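Local structure of multisubunit Na+/H+ antiporter, D subunit (6Z16) at residues Thr319-Gln332 against Ser387-Ser399. The protein is the D subunit of a multisubunit Na+/H+ antiporter of the cell membrane, and probably takes part in moving ions across it, like the antiporter-type subunits of complex I. Residues are numbered along the deposited sequence; the frame is centred on the assembly and turned at random.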
loop_
_atom_site.group_PDB
_atom_site.type_symbol
_atom_site.label_atom_id
_atom_site.label_comp_id
_atom_site.label_asym_id
_atom_site.label_seq_id
_atom_site.Cartn_x
_atom_site.Cartn_y
_atom_site.Cartn_z
ATOM N N THR D 319 3.265 -15.202 75.756
ATOM C CA THR D 319 4.468 -14.911 76.498
ATOM C C THR D 319 5.681 -15.209 75.631
ATOM O O THR D 319 5.647 -16.144 74.826
ATOM C CB THR D 319 4.540 -15.733 77.788
ATOM O OG1 THR D 319 4.476 -17.125 77.468
ATOM C CG2 THR D 319 3.395 -15.370 78.702
ATOM N N PRO D 320 6.754 -14.421 75.749
ATOM C CA PRO D 320 7.942 -14.672 74.917
ATOM C C PRO D 320 8.651 -15.987 75.201
ATOM O O PRO D 320 9.321 -16.516 74.305
ATOM C CB PRO D 320 8.833 -13.459 75.221
ATOM C CG PRO D 320 8.337 -12.913 76.488
ATOM C CD PRO D 320 6.873 -13.165 76.504
ATOM N N GLU D 321 8.496 -16.552 76.398
ATOM C CA GLU D 321 9.105 -17.846 76.680
ATOM C C GLU D 321 8.394 -18.968 75.936
ATOM O O GLU D 321 9.042 -19.885 75.417
ATOM C CB GLU D 321 9.105 -18.113 78.183
ATOM C CG GLU D 321 10.060 -17.227 78.972
ATOM C CD GLU D 321 9.458 -15.887 79.356
ATOM O OE1 GLU D 321 8.252 -15.680 79.103
ATOM O OE2 GLU D 321 10.195 -15.037 79.902
ATOM N N SER D 322 7.068 -18.891 75.840
ATOM C CA SER D 322 6.311 -19.891 75.096
ATOM C C SER D 322 6.554 -19.777 73.596
ATOM O O SER D 322 6.629 -20.795 72.895
ATOM C CB SER D 322 4.827 -19.748 75.418
ATOM O OG SER D 322 4.369 -18.448 75.101
ATOM N N VAL D 323 6.692 -18.548 73.094
ATOM C CA VAL D 323 7.008 -18.331 71.685
ATOM C C VAL D 323 8.401 -18.858 71.367
ATOM O O VAL D 323 8.624 -19.491 70.325
ATOM C CB VAL D 323 6.863 -16.835 71.348
ATOM C CG1 VAL D 323 7.291 -16.549 69.938
ATOM C CG2 VAL D 323 5.429 -16.400 71.530
ATOM N N GLU D 324 9.344 -18.655 72.289
ATOM C CA GLU D 324 10.698 -19.162 72.115
ATOM C C GLU D 324 10.720 -20.685 72.093
ATOM O O GLU D 324 11.357 -21.297 71.219
ATOM C CB GLU D 324 11.565 -18.606 73.235
ATOM C CG GLU D 324 13.022 -18.871 73.094
ATOM C CD GLU D 324 13.819 -18.136 74.139
ATOM O OE1 GLU D 324 13.205 -17.467 74.996
ATOM O OE2 GLU D 324 15.060 -18.211 74.095
ATOM N N GLY D 325 9.972 -21.306 73.007
ATOM C CA GLY D 325 9.903 -22.753 73.046
ATOM C C GLY D 325 9.258 -23.357 71.814
ATOM O O GLY D 325 9.720 -24.382 71.304
ATOM N N THR D 326 8.207 -22.719 71.296
ATOM C CA THR D 326 7.592 -23.291 70.105
ATOM C C THR D 326 8.415 -23.047 68.841
ATOM O O THR D 326 8.336 -23.865 67.924
ATOM C CB THR D 326 6.145 -22.803 69.929
ATOM O OG1 THR D 326 5.532 -23.517 68.850
ATOM C CG2 THR D 326 6.065 -21.335 69.640
ATOM N N ILE D 327 9.264 -22.011 68.801
ATOM C CA ILE D 327 10.183 -21.855 67.668
ATOM C C ILE D 327 11.247 -22.953 67.668
ATOM O O ILE D 327 11.512 -23.579 66.624
ATOM C CB ILE D 327 10.812 -20.450 67.668
ATOM C CG1 ILE D 327 9.767 -19.403 67.313
ATOM C CG2 ILE D 327 11.929 -20.352 66.659
ATOM C CD1 ILE D 327 10.212 -18.004 67.577
ATOM N N PHE D 328 11.870 -23.200 68.837
ATOM C CA PHE D 328 12.840 -24.295 68.964
ATOM C C PHE D 328 12.224 -25.643 68.594
ATOM O O PHE D 328 12.807 -26.425 67.816
ATOM C CB PHE D 328 13.398 -24.371 70.389
ATOM C CG PHE D 328 14.479 -23.377 70.697
ATOM C CD1 PHE D 328 15.747 -23.548 70.186
ATOM C CD2 PHE D 328 14.257 -22.334 71.570
ATOM C CE1 PHE D 328 16.753 -22.659 70.483
ATOM C CE2 PHE D 328 15.254 -21.442 71.877
ATOM C CZ PHE D 328 16.504 -21.605 71.333
ATOM N N TYR D 329 11.024 -25.910 69.117
ATOM C CA TYR D 329 10.356 -27.175 68.854
ATOM C C TYR D 329 9.940 -27.292 67.394
ATOM O O TYR D 329 9.991 -28.388 66.828
ATOM C CB TYR D 329 9.152 -27.314 69.784
ATOM C CG TYR D 329 8.574 -28.699 69.837
ATOM C CD1 TYR D 329 9.180 -29.690 70.590
ATOM C CD2 TYR D 329 7.441 -29.025 69.121
ATOM C CE1 TYR D 329 8.664 -30.962 70.636
ATOM C CE2 TYR D 329 6.918 -30.296 69.161
ATOM C CZ TYR D 329 7.534 -31.260 69.920
ATOM O OH TYR D 329 7.021 -32.534 69.970
ATOM N N LEU D 330 9.611 -26.163 66.755
ATOM C CA LEU D 330 9.233 -26.149 65.344
ATOM C C LEU D 330 10.384 -26.574 64.447
ATOM O O LEU D 330 10.224 -27.464 63.593
ATOM C CB LEU D 330 8.736 -24.750 64.978
ATOM C CG LEU D 330 8.405 -24.353 63.540
ATOM C CD1 LEU D 330 7.397 -25.274 62.889
ATOM C CD2 LEU D 330 7.875 -22.934 63.550
ATOM N N LEU D 331 11.557 -25.957 64.646
ATOM C CA LEU D 331 12.724 -26.268 63.816
ATOM C C LEU D 331 13.149 -27.725 63.974
ATOM O O LEU D 331 13.304 -28.463 62.975
ATOM C CB LEU D 331 13.877 -25.337 64.184
ATOM C CG LEU D 331 13.637 -23.838 64.027
ATOM C CD1 LEU D 331 14.837 -23.060 64.522
ATOM C CD2 LEU D 331 13.307 -23.463 62.603
ATOM N N GLN D 332 13.291 -28.174 65.233
ATOM C CA GLN D 332 13.750 -29.542 65.437
ATOM C C GLN D 332 12.702 -30.554 64.998
ATOM O O GLN D 332 13.060 -31.653 64.568
ATOM C CB GLN D 332 14.159 -29.775 66.898
ATOM C CG GLN D 332 13.046 -29.833 67.939
ATOM C CD GLN D 332 12.494 -31.240 68.139
ATOM O OE1 GLN D 332 13.199 -32.230 67.945
ATOM N NE2 GLN D 332 11.226 -31.332 68.509
ATOM N N SER D 387 17.834 -33.170 70.886
ATOM C CA SER D 387 17.373 -31.935 70.255
ATOM C C SER D 387 16.142 -31.352 70.941
ATOM O O SER D 387 16.167 -30.215 71.423
ATOM C CB SER D 387 17.085 -32.197 68.778
ATOM O OG SER D 387 15.991 -33.079 68.634
ATOM N N GLY D 388 15.051 -32.109 70.988
ATOM C CA GLY D 388 13.777 -31.556 71.407
ATOM C C GLY D 388 13.520 -31.472 72.897
ATOM O O GLY D 388 12.441 -31.849 73.359
ATOM N N PHE D 389 14.482 -30.966 73.661
ATOM C CA PHE D 389 14.305 -30.790 75.094
ATOM C C PHE D 389 14.007 -29.353 75.484
ATOM O O PHE D 389 13.101 -29.112 76.283
ATOM C CB PHE D 389 15.544 -31.269 75.851
ATOM C CG PHE D 389 15.509 -30.954 77.320
ATOM C CD1 PHE D 389 14.647 -31.628 78.164
ATOM C CD2 PHE D 389 16.352 -29.993 77.856
ATOM C CE1 PHE D 389 14.610 -31.335 79.512
ATOM C CE2 PHE D 389 16.319 -29.698 79.200
ATOM C CZ PHE D 389 15.448 -30.372 80.029
ATOM N N ILE D 390 14.766 -28.394 74.949
ATOM C CA ILE D 390 14.663 -27.021 75.420
ATOM C C ILE D 390 13.363 -26.370 74.959
ATOM O O ILE D 390 12.827 -25.501 75.658
ATOM C CB ILE D 390 15.920 -26.234 74.989
ATOM C CG1 ILE D 390 16.070 -24.947 75.793
ATOM C CG2 ILE D 390 15.927 -25.937 73.510
ATOM C CD1 ILE D 390 16.440 -25.183 77.235
ATOM N N GLY D 391 12.789 -26.843 73.852
ATOM C CA GLY D 391 11.522 -26.352 73.361
ATOM C C GLY D 391 10.377 -26.703 74.280
ATOM O O GLY D 391 9.681 -25.806 74.772
ATOM N N LYS D 392 10.191 -27.999 74.555
ATOM C CA LYS D 392 9.128 -28.377 75.473
ATOM C C LYS D 392 9.438 -27.970 76.906
ATOM O O LYS D 392 8.503 -27.764 77.677
ATOM C CB LYS D 392 8.833 -29.874 75.411
ATOM C CG LYS D 392 9.855 -30.768 76.054
ATOM C CD LYS D 392 9.373 -32.206 76.053
ATOM C CE LYS D 392 10.345 -33.102 76.789
ATOM N NZ LYS D 392 9.879 -34.505 76.814
ATOM N N LEU D 393 10.715 -27.783 77.258
ATOM C CA LEU D 393 11.055 -27.250 78.571
ATOM C C LEU D 393 10.557 -25.821 78.728
ATOM O O LEU D 393 9.950 -25.474 79.747
ATOM C CB LEU D 393 12.562 -27.309 78.787
ATOM C CG LEU D 393 13.013 -26.778 80.147
ATOM C CD1 LEU D 393 12.550 -27.702 81.246
ATOM C CD2 LEU D 393 14.509 -26.577 80.198
ATOM N N LEU D 394 10.778 -24.982 77.712
ATOM C CA LEU D 394 10.294 -23.608 77.785
ATOM C C LEU D 394 8.778 -23.525 77.664
ATOM O O LEU D 394 8.166 -22.639 78.270
ATOM C CB LEU D 394 10.965 -22.755 76.713
ATOM C CG LEU D 394 12.434 -22.411 76.930
ATOM C CD1 LEU D 394 12.999 -21.750 75.696
ATOM C CD2 LEU D 394 12.571 -21.487 78.112
ATOM N N ILE D 395 8.154 -24.452 76.928
ATOM C CA ILE D 395 6.692 -24.487 76.851
ATOM C C ILE D 395 6.086 -24.844 78.207
ATOM O O ILE D 395 5.149 -24.183 78.676
ATOM C CB ILE D 395 6.234 -25.458 75.747
ATOM C CG1 ILE D 395 6.575 -24.908 74.365
ATOM C CG2 ILE D 395 4.755 -25.715 75.817
ATOM C CD1 ILE D 395 6.412 -25.922 73.249
ATOM N N VAL D 396 6.631 -25.879 78.864
ATOM C CA VAL D 396 6.167 -26.297 80.189
ATOM C C VAL D 396 6.406 -25.200 81.221
ATOM O O VAL D 396 5.543 -24.927 82.064
ATOM C CB VAL D 396 6.841 -27.629 80.578
ATOM C CG1 VAL D 396 6.680 -27.942 82.036
ATOM C CG2 VAL D 396 6.244 -28.771 79.775
ATOM N N LYS D 397 7.551 -24.515 81.138
ATOM C CA LYS D 397 7.832 -23.431 82.074
ATOM C C LYS D 397 6.902 -22.242 81.867
ATOM O O LYS D 397 6.439 -21.630 82.839
ATOM C CB LYS D 397 9.289 -22.992 81.951
ATOM C CG LYS D 397 9.666 -21.944 82.958
ATOM C CD LYS D 397 11.101 -21.521 82.860
ATOM C CE LYS D 397 11.392 -20.462 83.903
ATOM N NZ LYS D 397 12.788 -19.971 83.861
ATOM N N ALA D 398 6.589 -21.915 80.615
ATOM C CA ALA D 398 5.694 -20.795 80.367
ATOM C C ALA D 398 4.250 -21.140 80.693
ATOM O O ALA D 398 3.462 -20.243 81.006
ATOM C CB ALA D 398 5.823 -20.340 78.923
ATOM N N SER D 399 3.879 -22.420 80.640
ATOM C CA SER D 399 2.531 -22.785 81.061
ATOM C C SER D 399 2.407 -22.819 82.580
ATOM O O SER D 399 1.363 -22.442 83.119
ATOM C CB SER D 399 2.127 -24.124 80.456
ATOM O OG SER D 399 2.915 -25.176 80.970
#
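One face of the F328 ring carries I390, whose CG2 makes a CH-pi contact 4.3 Å from the ring centroid and 20° off the normal, displaced toward the rim. At the edge of the same ring, in its plane, lies E324 OE2, which R467 holds in a salt bridge. The other ring, that of Y329, meets the backbone N of K392 obliquely and touches A307 and M311 of helix 296-315. L394 is a knob in the hole formed by E321, E324, G325 and F328: its CB rests 3.8 Å from G325 CA, while CD1 meets the aliphatic CG of E324, whose extended chain, with CG anti to the backbone N (chi1 -172°), brings it there. Two antiparallel helices of the NADH:quinone oxidoreductase/Mrp antiporter domain meet in this way at 155°, their local axes only 7.3 Å apart. Glycine facing glycine permits that closeness, with the CA atoms of G325 and G391 4.0 Å apart; a side chain at G325 would probably crowd G391 O. I395 lays CG1 against the G325 carbonyl carbon, and A398 puts its methyl CB 3.7 Å from S322 CB near the N-terminal end of helix 320-351. At the other end, Q332 bends at chi2 and sets its amide carbon CD 3.5 Å from G388 CA, at the centre of an inverse gamma turn. S387 OG donates to Q332 OE1 at 3.0 Å, with the donor tilted out of the carbonyl plane. A leucine in place of Q332 would probably leave the buried S387 hydroxyl without this acceptor and remove the polar tie between the turn and the helix. Beyond L393 and K397, another antiporter chain packs against helix 390-401, the Y218 of that chain hydrogen-bonded to K397 NZ.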